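Long-range contact in tricorn protease (Thermoplasma acidophilum, PDB 1K32), which probably cleaves peptides as a serine protease of a protein-disassembly line, with beta-propeller domains thought to gate substrate access: residues P14-R26 and F29-K41. Numbering follows the deposited sequence.
Sequences PNLLLNPDIHGDR and FVCCDDLWEHDLK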
ATOM      1  N   PRO A  14      30.068  42.750 -48.491  1.00 41.23           N
ATOM      2  CA  PRO A  14      30.804  41.662 -49.137  1.00 39.57           C
ATOM      3  C   PRO A  14      30.871  40.409 -48.274  1.00 36.89           C
ATOM      4  O   PRO A  14      30.564  40.448 -47.084  1.00 36.78           O
ATOM      5  CB  PRO A  14      32.180  42.280 -49.382  1.00 40.50           C
ATOM      6  CG  PRO A  14      32.347  43.175 -48.200  1.00 41.04           C
ATOM      7  CD  PRO A  14      30.981  43.814 -48.031  1.00 40.10           C
ATOM      8  N   ASN A  15      31.272  39.299 -48.886  1.00 33.59           N
ATOM      9  CA  ASN A  15      31.390  38.031 -48.176  1.00 29.42           C
ATOM     10  C   ASN A  15      32.849  37.651 -47.894  1.00 28.23           C
ATOM     11  O   ASN A  15      33.776  38.173 -48.514  1.00 27.53           O
ATOM     12  CB  ASN A  15      30.744  36.904 -48.990  1.00 26.91           C
ATOM     13  CG  ASN A  15      29.233  37.023 -49.076  1.00 26.91           C
ATOM     14  OD1 ASN A  15      28.691  37.554 -50.048  1.00 24.23           O
ATOM     15  ND2 ASN A  15      28.541  36.524 -48.054  1.00 23.53           N
ATOM     16  N   LEU A  16      33.044  36.736 -46.952  1.00 26.13           N
ATOM     17  CA  LEU A  16      34.375  36.251 -46.625  1.00 26.16           C
ATOM     18  C   LEU A  16      34.607  35.086 -47.603  1.00 25.97           C
ATOM     19  O   LEU A  16      33.918  34.072 -47.537  1.00 26.88           O
ATOM     20  CB  LEU A  16      34.416  35.746 -45.179  1.00 24.62           C
ATOM     21  CG  LEU A  16      35.773  35.335 -44.602  1.00 24.96           C
ATOM     22  CD1 LEU A  16      36.591  36.582 -44.267  1.00 24.84           C
ATOM     23  CD2 LEU A  16      35.561  34.492 -43.344  1.00 23.54           C
ATOM     24  N   LEU A  17      35.559  35.236 -48.517  1.00 24.57           N
ATOM     25  CA  LEU A  17      35.826  34.189 -49.501  1.00 24.30           C
ATOM     26  C   LEU A  17      37.030  33.362 -49.068  1.00 24.45           C
ATOM     27  O   LEU A  17      38.032  33.917 -48.620  1.00 23.96           O
ATOM     28  CB  LEU A  17      36.074  34.821 -50.874  1.00 23.10           C
ATOM     29  CG  LEU A  17      35.025  35.842 -51.341  1.00 25.05           C
ATOM     30  CD1 LEU A  17      35.298  36.208 -52.789  1.00 23.45           C
ATOM     31  CD2 LEU A  17      33.606  35.266 -51.198  1.00 24.26           C
ATOM     32  N   LEU A  18      36.947  32.042 -49.217  1.00 21.84           N
ATOM     33  CA  LEU A  18      38.050  31.194 -48.781  1.00 22.88           C
ATOM     34  C   LEU A  18      38.325  29.944 -49.607  1.00 21.84           C
ATOM     35  O   LEU A  18      37.558  29.565 -50.494  1.00 20.77           O
ATOM     36  CB  LEU A  18      37.792  30.734 -47.340  1.00 25.62           C
ATOM     37  CG  LEU A  18      37.137  31.718 -46.376  1.00 26.86           C
ATOM     38  CD1 LEU A  18      35.937  31.042 -45.732  1.00 29.50           C
ATOM     39  CD2 LEU A  18      38.137  32.177 -45.334  1.00 26.84           C
ATOM     40  N   ASN A  19      39.451  29.324 -49.278  1.00 20.88           N
ATOM     41  CA  ASN A  19      39.902  28.062 -49.855  1.00 23.53           C
ATOM     42  C   ASN A  19      39.528  27.829 -51.315  1.00 21.30           C
ATOM     43  O   ASN A  19      38.610  27.088 -51.626  1.00 20.31           O
ATOM     44  CB  ASN A  19      39.380  26.932 -48.963  1.00 25.21           C
ATOM     45  CG  ASN A  19      39.817  27.105 -47.501  1.00 27.57           C
ATOM     46  OD1 ASN A  19      39.322  26.434 -46.597  1.00 27.45           O
ATOM     47  ND2 ASN A  19      40.760  28.008 -47.276  1.00 28.36           N
ATOM     48  N   PRO A  20      40.276  28.443 -52.230  1.00 19.82           N
ATOM     49  CA  PRO A  20      39.988  28.294 -53.651  1.00 20.97           C
ATOM     50  C   PRO A  20      40.853  27.263 -54.367  1.00 19.98           C
ATOM     51  O   PRO A  20      41.871  26.820 -53.853  1.00 18.81           O
ATOM     52  CB  PRO A  20      40.266  29.690 -54.162  1.00 20.31           C
ATOM     53  CG  PRO A  20      41.578  29.984 -53.430  1.00 20.10           C
ATOM     54  CD  PRO A  20      41.296  29.490 -52.015  1.00 19.86           C
ATOM     55  N   ASP A  21      40.430  26.908 -55.571  1.00 20.33           N
ATOM     56  CA  ASP A  21      41.167  25.991 -56.429  1.00 21.82           C
ATOM     57  C   ASP A  21      40.973  26.644 -57.790  1.00 24.02           C
ATOM     58  O   ASP A  21      40.080  27.468 -57.961  1.00 24.93           O
ATOM     59  CB  ASP A  21      40.565  24.582 -56.421  1.00 21.81           C
ATOM     60  CG  ASP A  21      41.466  23.550 -57.127  1.00 25.50           C
ATOM     61  OD1 ASP A  21      41.059  22.368 -57.234  1.00 25.12           O
ATOM     62  OD2 ASP A  21      42.581  23.916 -57.571  1.00 23.28           O
ATOM     63  N   ILE A  22      41.800  26.303 -58.760  1.00 24.00           N
ATOM     64  CA  ILE A  22      41.665  26.935 -60.057  1.00 24.00           C
ATOM     65  C   ILE A  22      41.929  25.962 -61.183  1.00 22.94           C
ATOM     66  O   ILE A  22      42.731  25.049 -61.043  1.00 19.99           O
ATOM     67  CB  ILE A  22      42.640  28.125 -60.182  1.00 23.90           C
ATOM     68  CG1 ILE A  22      42.484  28.790 -61.551  1.00 26.68           C
ATOM     69  CG2 ILE A  22      44.068  27.640 -59.972  1.00 24.03           C
ATOM     70  CD1 ILE A  22      43.240  30.089 -61.694  1.00 26.53           C
ATOM     71  N   HIS A  23      41.225  26.163 -62.292  1.00 24.53           N
ATOM     72  CA  HIS A  23      41.388  25.341 -63.489  1.00 27.27           C
ATOM     73  C   HIS A  23      41.084  26.240 -64.676  1.00 26.57           C
ATOM     74  O   HIS A  23      39.930  26.580 -64.927  1.00 25.21           O
ATOM     75  CB  HIS A  23      40.434  24.148 -63.497  1.00 29.20           C
ATOM     76  CG  HIS A  23      40.705  23.177 -64.604  1.00 33.31           C
ATOM     77  ND1 HIS A  23      41.691  22.217 -64.528  1.00 34.42           N
ATOM     78  CD2 HIS A  23      40.161  23.057 -65.839  1.00 35.55           C
ATOM     79  CE1 HIS A  23      41.745  21.551 -65.667  1.00 35.21           C
ATOM     80  NE2 HIS A  23      40.827  22.041 -66.480  1.00 36.79           N
ATOM     81  N   GLY A  24      42.129  26.633 -65.393  1.00 28.43           N
ATOM     82  CA  GLY A  24      41.953  27.511 -66.538  1.00 29.74           C
ATOM     83  C   GLY A  24      41.414  28.866 -66.114  1.00 29.95           C
ATOM     84  O   GLY A  24      42.055  29.595 -65.358  1.00 28.51           O
ATOM     85  N   ASP A  25      40.231  29.206 -66.610  1.00 31.04           N
ATOM     86  CA  ASP A  25      39.598  30.472 -66.272  1.00 33.27           C
ATOM     87  C   ASP A  25      38.515  30.282 -65.229  1.00 33.13           C
ATOM     88  O   ASP A  25      37.724  31.196 -64.983  1.00 31.21           O
ATOM     89  CB  ASP A  25      38.969  31.111 -67.510  1.00 36.85           C
ATOM     90  CG  ASP A  25      40.000  31.644 -68.470  1.00 39.41           C
ATOM     91  OD1 ASP A  25      40.888  32.388 -68.004  1.00 40.90           O
ATOM     92  OD2 ASP A  25      39.920  31.324 -69.678  1.00 42.32           O
ATOM     93  N   ARG A  26      38.468  29.096 -64.630  1.00 30.89           N
ATOM     94  CA  ARG A  26      37.454  28.826 -63.622  1.00 32.72           C
ATOM     95  C   ARG A  26      38.093  28.712 -62.254  1.00 30.55           C
ATOM     96  O   ARG A  26      39.126  28.075 -62.086  1.00 29.21           O
ATOM     97  CB  ARG A  26      36.686  27.532 -63.930  1.00 34.37           C
ATOM     98  CG  ARG A  26      36.108  27.460 -65.336  1.00 38.70           C
ATOM     99  CD  ARG A  26      34.821  26.642 -65.387  1.00 42.05           C
ATOM    100  NE  ARG A  26      34.944  25.292 -64.829  1.00 45.83           N
ATOM    101  CZ  ARG A  26      35.739  24.341 -65.311  1.00 46.37           C
ATOM    102  NH1 ARG A  26      35.765  23.152 -64.734  1.00 48.26           N
ATOM    103  NH2 ARG A  26      36.519  24.578 -66.357  1.00 48.65           N
ATOM    104  N   PHE A  29      35.518  28.279 -54.932  1.00 20.07           N
ATOM    105  CA  PHE A  29      35.874  28.731 -53.605  1.00 20.24           C
ATOM    106  C   PHE A  29      34.676  28.556 -52.696  1.00 20.09           C
ATOM    107  O   PHE A  29      33.572  28.274 -53.156  1.00 17.50           O
ATOM    108  CB  PHE A  29      36.300  30.216 -53.656  1.00 22.28           C
ATOM    109  CG  PHE A  29      35.236  31.137 -54.191  1.00 22.38           C
ATOM    110  CD1 PHE A  29      34.237  31.637 -53.352  1.00 22.69           C
ATOM    111  CD2 PHE A  29      35.186  31.450 -55.548  1.00 24.32           C
ATOM    112  CE1 PHE A  29      33.202  32.425 -53.858  1.00 22.99           C
ATOM    113  CE2 PHE A  29      34.152  32.240 -56.067  1.00 24.23           C
ATOM    114  CZ  PHE A  29      33.157  32.726 -55.216  1.00 23.82           C
ATOM    115  N   VAL A  30      34.908  28.723 -51.397  1.00 20.43           N
ATOM    116  CA  VAL A  30      33.846  28.582 -50.423  1.00 20.47           C
ATOM    117  C   VAL A  30      33.368  29.948 -49.963  1.00 21.34           C
ATOM    118  O   VAL A  30      34.162  30.876 -49.783  1.00 20.33           O
ATOM    119  CB  VAL A  30      34.313  27.778 -49.182  1.00 21.49           C
ATOM    120  CG1 VAL A  30      33.197  27.745 -48.156  1.00 21.83           C
ATOM    121  CG2 VAL A  30      34.708  26.334 -49.586  1.00 20.58           C
ATOM    122  N   CYS A  31      32.057  30.067 -49.804  1.00 21.69           N
ATOM    123  CA  CYS A  31      31.428  31.295 -49.333  1.00 23.48           C
ATOM    124  C   CYS A  31      30.157  30.849 -48.643  1.00 22.84           C
ATOM    125  O   CYS A  31      29.340  30.149 -49.251  1.00 21.63           O
ATOM    126  CB  CYS A  31      31.089  32.233 -50.502  1.00 23.56           C
ATOM    127  SG  CYS A  31      30.175  33.710 -49.997  1.00 28.22           S
ATOM    128  N   CYS A  32      29.993  31.254 -47.386  1.00 21.85           N
ATOM    129  CA  CYS A  32      28.836  30.873 -46.580  1.00 22.83           C
ATOM    130  C   CYS A  32      28.721  29.342 -46.468  1.00 22.64           C
ATOM    131  O   CYS A  32      27.622  28.780 -46.512  1.00 20.99           O
ATOM    132  CB  CYS A  32      27.536  31.455 -47.160  1.00 22.89           C
ATOM    133  SG  CYS A  32      27.371  33.261 -47.081  1.00 29.94           S
ATOM    134  N   ASP A  33      29.868  28.680 -46.331  1.00 21.08           N
ATOM    135  CA  ASP A  33      29.926  27.224 -46.174  1.00 21.73           C
ATOM    136  C   ASP A  33      29.553  26.436 -47.432  1.00 21.18           C
ATOM    137  O   ASP A  33      29.605  25.213 -47.436  1.00 20.13           O
ATOM    138  CB  ASP A  33      29.005  26.788 -45.030  1.00 22.60           C
ATOM    139  CG  ASP A  33      29.215  27.595 -43.761  1.00 22.97           C
ATOM    140  OD1 ASP A  33      28.422  27.411 -42.816  1.00 21.32           O
ATOM    141  OD2 ASP A  33      30.167  28.405 -43.703  1.00 23.34           O
ATOM    142  N   ASP A  34      29.172  27.131 -48.497  1.00 20.19           N
ATOM    143  CA  ASP A  34      28.796  26.464 -49.741  1.00 21.71           C
ATOM    144  C   ASP A  34      29.898  26.634 -50.788  1.00 22.13           C
ATOM    145  O   ASP A  34      30.811  27.430 -50.607  1.00 22.78           O
ATOM    146  CB  ASP A  34      27.469  27.035 -50.244  1.00 21.95           C
ATOM    147  CG  ASP A  34      26.285  26.620 -49.368  1.00 22.55           C
ATOM    148  OD1 ASP A  34      25.283  27.353 -49.317  1.00 24.64           O
ATOM    149  OD2 ASP A  34      26.353  25.551 -48.744  1.00 23.49           O
ATOM    150  N   LEU A  35      29.816  25.881 -51.878  1.00 22.50           N
ATOM    151  CA  LEU A  35      30.825  25.950 -52.928  1.00 22.37           C
ATOM    152  C   LEU A  35      30.343  26.824 -54.073  1.00 21.68           C
ATOM    153  O   LEU A  35      29.210  26.692 -54.532  1.00 21.32           O
ATOM    154  CB  LEU A  35      31.133  24.543 -53.472  1.00 22.25           C
ATOM    155  CG  LEU A  35      32.573  24.121 -53.799  1.00 26.34           C
ATOM    156  CD1 LEU A  35      32.551  23.118 -54.956  1.00 22.50           C
ATOM    157  CD2 LEU A  35      33.441  25.323 -54.133  1.00 22.80           C
ATOM    158  N   TRP A  36      31.214  27.701 -54.553  1.00 20.73           N
ATOM    159  CA  TRP A  36      30.850  28.590 -55.652  1.00 21.13           C
ATOM    160  C   TRP A  36      31.840  28.460 -56.798  1.00 22.28           C
ATOM    161  O   TRP A  36      32.961  27.985 -56.611  1.00 22.96           O
ATOM    162  CB  TRP A  36      30.842  30.057 -55.186  1.00 20.20           C
ATOM    163  CG  TRP A  36      29.830  30.390 -54.133  1.00 23.95           C
ATOM    164  CD1 TRP A  36      29.855  30.006 -52.820  1.00 23.00           C
ATOM    165  CD2 TRP A  36      28.657  31.201 -54.292  1.00 24.02           C
ATOM    166  NE1 TRP A  36      28.777  30.533 -52.153  1.00 24.56           N
ATOM    167  CE2 TRP A  36      28.025  31.270 -53.032  1.00 25.05           C
ATOM    168  CE3 TRP A  36      28.079  31.872 -55.378  1.00 26.78           C
ATOM    169  CZ2 TRP A  36      26.842  31.986 -52.826  1.00 24.94           C
ATOM    170  CZ3 TRP A  36      26.896  32.586 -55.174  1.00 26.75           C
ATOM    171  CH2 TRP A  36      26.293  32.636 -53.905  1.00 27.22           C
ATOM    172  N   GLU A  37      31.431  28.895 -57.986  1.00 22.92           N
ATOM    173  CA  GLU A  37      32.309  28.851 -59.145  1.00 27.05           C
ATOM    174  C   GLU A  37      32.302  30.226 -59.807  1.00 28.17           C
ATOM    175  O   GLU A  37      31.248  30.831 -60.002  1.00 28.03           O
ATOM    176  CB  GLU A  37      31.869  27.774 -60.152  1.00 27.36           C
ATOM    177  CG  GLU A  37      32.980  27.404 -61.122  1.00 33.87           C
ATOM    178  CD  GLU A  37      32.588  26.353 -62.146  1.00 38.82           C
ATOM    179  OE1 GLU A  37      31.946  26.712 -63.157  1.00 39.43           O
ATOM    180  OE2 GLU A  37      32.923  25.163 -61.942  1.00 40.36           O
ATOM    181  N   HIS A  38      33.491  30.718 -60.130  1.00 28.91           N
ATOM    182  CA  HIS A  38      33.638  32.017 -60.763  1.00 31.21           C
ATOM    183  C   HIS A  38      34.421  31.881 -62.067  1.00 31.73           C
ATOM    184  O   HIS A  38      35.477  31.253 -62.108  1.00 31.68           O
ATOM    185  CB  HIS A  38      34.351  32.972 -59.798  1.00 30.78           C
ATOM    186  CG  HIS A  38      34.580  34.340 -60.360  1.00 32.22           C
ATOM    187  ND1 HIS A  38      35.812  34.761 -60.817  1.00 30.88           N
ATOM    188  CD2 HIS A  38      33.732  35.378 -60.549  1.00 31.29           C
ATOM    189  CE1 HIS A  38      35.709  36.001 -61.264  1.00 33.50           C
ATOM    190  NE2 HIS A  38      34.459  36.398 -61.112  1.00 33.03           N
ATOM    191  N   ASP A  39      33.881  32.443 -63.138  1.00 33.94           N
ATOM    192  CA  ASP A  39      34.549  32.396 -64.432  1.00 36.36           C
ATOM    193  C   ASP A  39      35.241  33.734 -64.666  1.00 36.73           C
ATOM    194  O   ASP A  39      34.596  34.782 -64.712  1.00 36.35           O
ATOM    195  CB  ASP A  39      33.545  32.117 -65.558  1.00 38.55           C
ATOM    196  CG  ASP A  39      34.167  32.257 -66.945  1.00 40.73           C
ATOM    197  OD1 ASP A  39      35.246  31.678 -67.191  1.00 43.90           O
ATOM    198  OD2 ASP A  39      33.577  32.947 -67.793  1.00 43.06           O
ATOM    199  N   LEU A  40      36.562  33.682 -64.798  1.00 38.01           N
ATOM    200  CA  LEU A  40      37.371  34.870 -65.018  1.00 39.58           C
ATOM    201  C   LEU A  40      37.075  35.513 -66.364  1.00 40.75           C
ATOM    202  O   LEU A  40      37.234  36.720 -66.527  1.00 40.38           O
ATOM    203  CB  LEU A  40      38.854  34.508 -64.957  1.00 39.72           C
ATOM    204  CG  LEU A  40      39.363  33.952 -63.633  1.00 38.86           C
ATOM    205  CD1 LEU A  40      40.730  33.312 -63.823  1.00 39.13           C
ATOM    206  CD2 LEU A  40      39.404  35.081 -62.616  1.00 40.25           C
ATOM    207  N   LYS A  41      36.646  34.708 -67.331  1.00 41.86           N
ATOM    208  CA  LYS A  41      36.356  35.237 -68.659  1.00 43.37           C
ATOM    209  C   LYS A  41      35.073  36.056 -68.683  1.00 42.61           C
ATOM    210  O   LYS A  41      35.076  37.197 -69.128  1.00 43.44           O
ATOM    211  CB  LYS A  41      36.267  34.095 -69.678  1.00 45.30           C
ATOM    212  CG  LYS A  41      36.124  34.563 -71.122  1.00 47.86           C
ATOM    213  CD  LYS A  41      36.222  33.393 -72.096  1.00 49.24           C
ATOM    214  CE  LYS A  41      36.308  33.875 -73.538  1.00 50.25           C
ATOM    215  NZ  LYS A  41      36.378  32.727 -74.493  1.00 52.43           N
TER
HETATM  216  O   HOH W   1      31.685  32.909 -46.315  1.00 17.73           O
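The Phe29 ring meets Leu17 obliquely, CE1 lying 3.9 Å from Leu17 CD2; Trp36 CB rests on one face of that ring, offset toward the rim, and His38 CB sits at its edge. With CG between the backbone N and the carbonyl carbon (chi1 59°), the Phe29 ring is directed so that CE1 reaches Leu17. Separately, Phe29 CB packs 4.0 Å from Pro20 CB. The Trp36 indole presents its edge to Cys31 O, which accepts NE1 from one side of the carbonyl plane and Asp34 N from the other. The Arg26 guanidinium has the Glu37 carboxylate at its edge, the two planes 68° apart, and Arg26 NE lies 3.5 Å from Glu37 OE2, a long salt bridge. Glu37 also pairs with Arg46, so a glutamine in its place would probably leave both arginines without their countercharge here. A reciprocal pair of backbone bonds joins strands 18-23 and 26-31 away from their His23-Arg26 turn: Val30 N to Leu18 O at 2.9 Å, nearly straight (174°), and Leu18 N to Val30 O at 3.1 Å. Strand 34-39 runs antiparallel along 26-31; just past its end, beside the non-hydrogen-bonded pair Arg26-Asp39, Leu40 N donates to Asp25 O at 2.8 Å. Asn15 CB packs 3.4 Å from Cys31 SG while its amide bonds to Leu285 and Glu286, and a water links Leu16 O to Cys32 N. Across this part of a four-stranded propeller blade, backbone bonds thus fix the register and Phe29 fills in against Leu17 and Pro20, whereas the lone, long salt bridge probably contributes modestly.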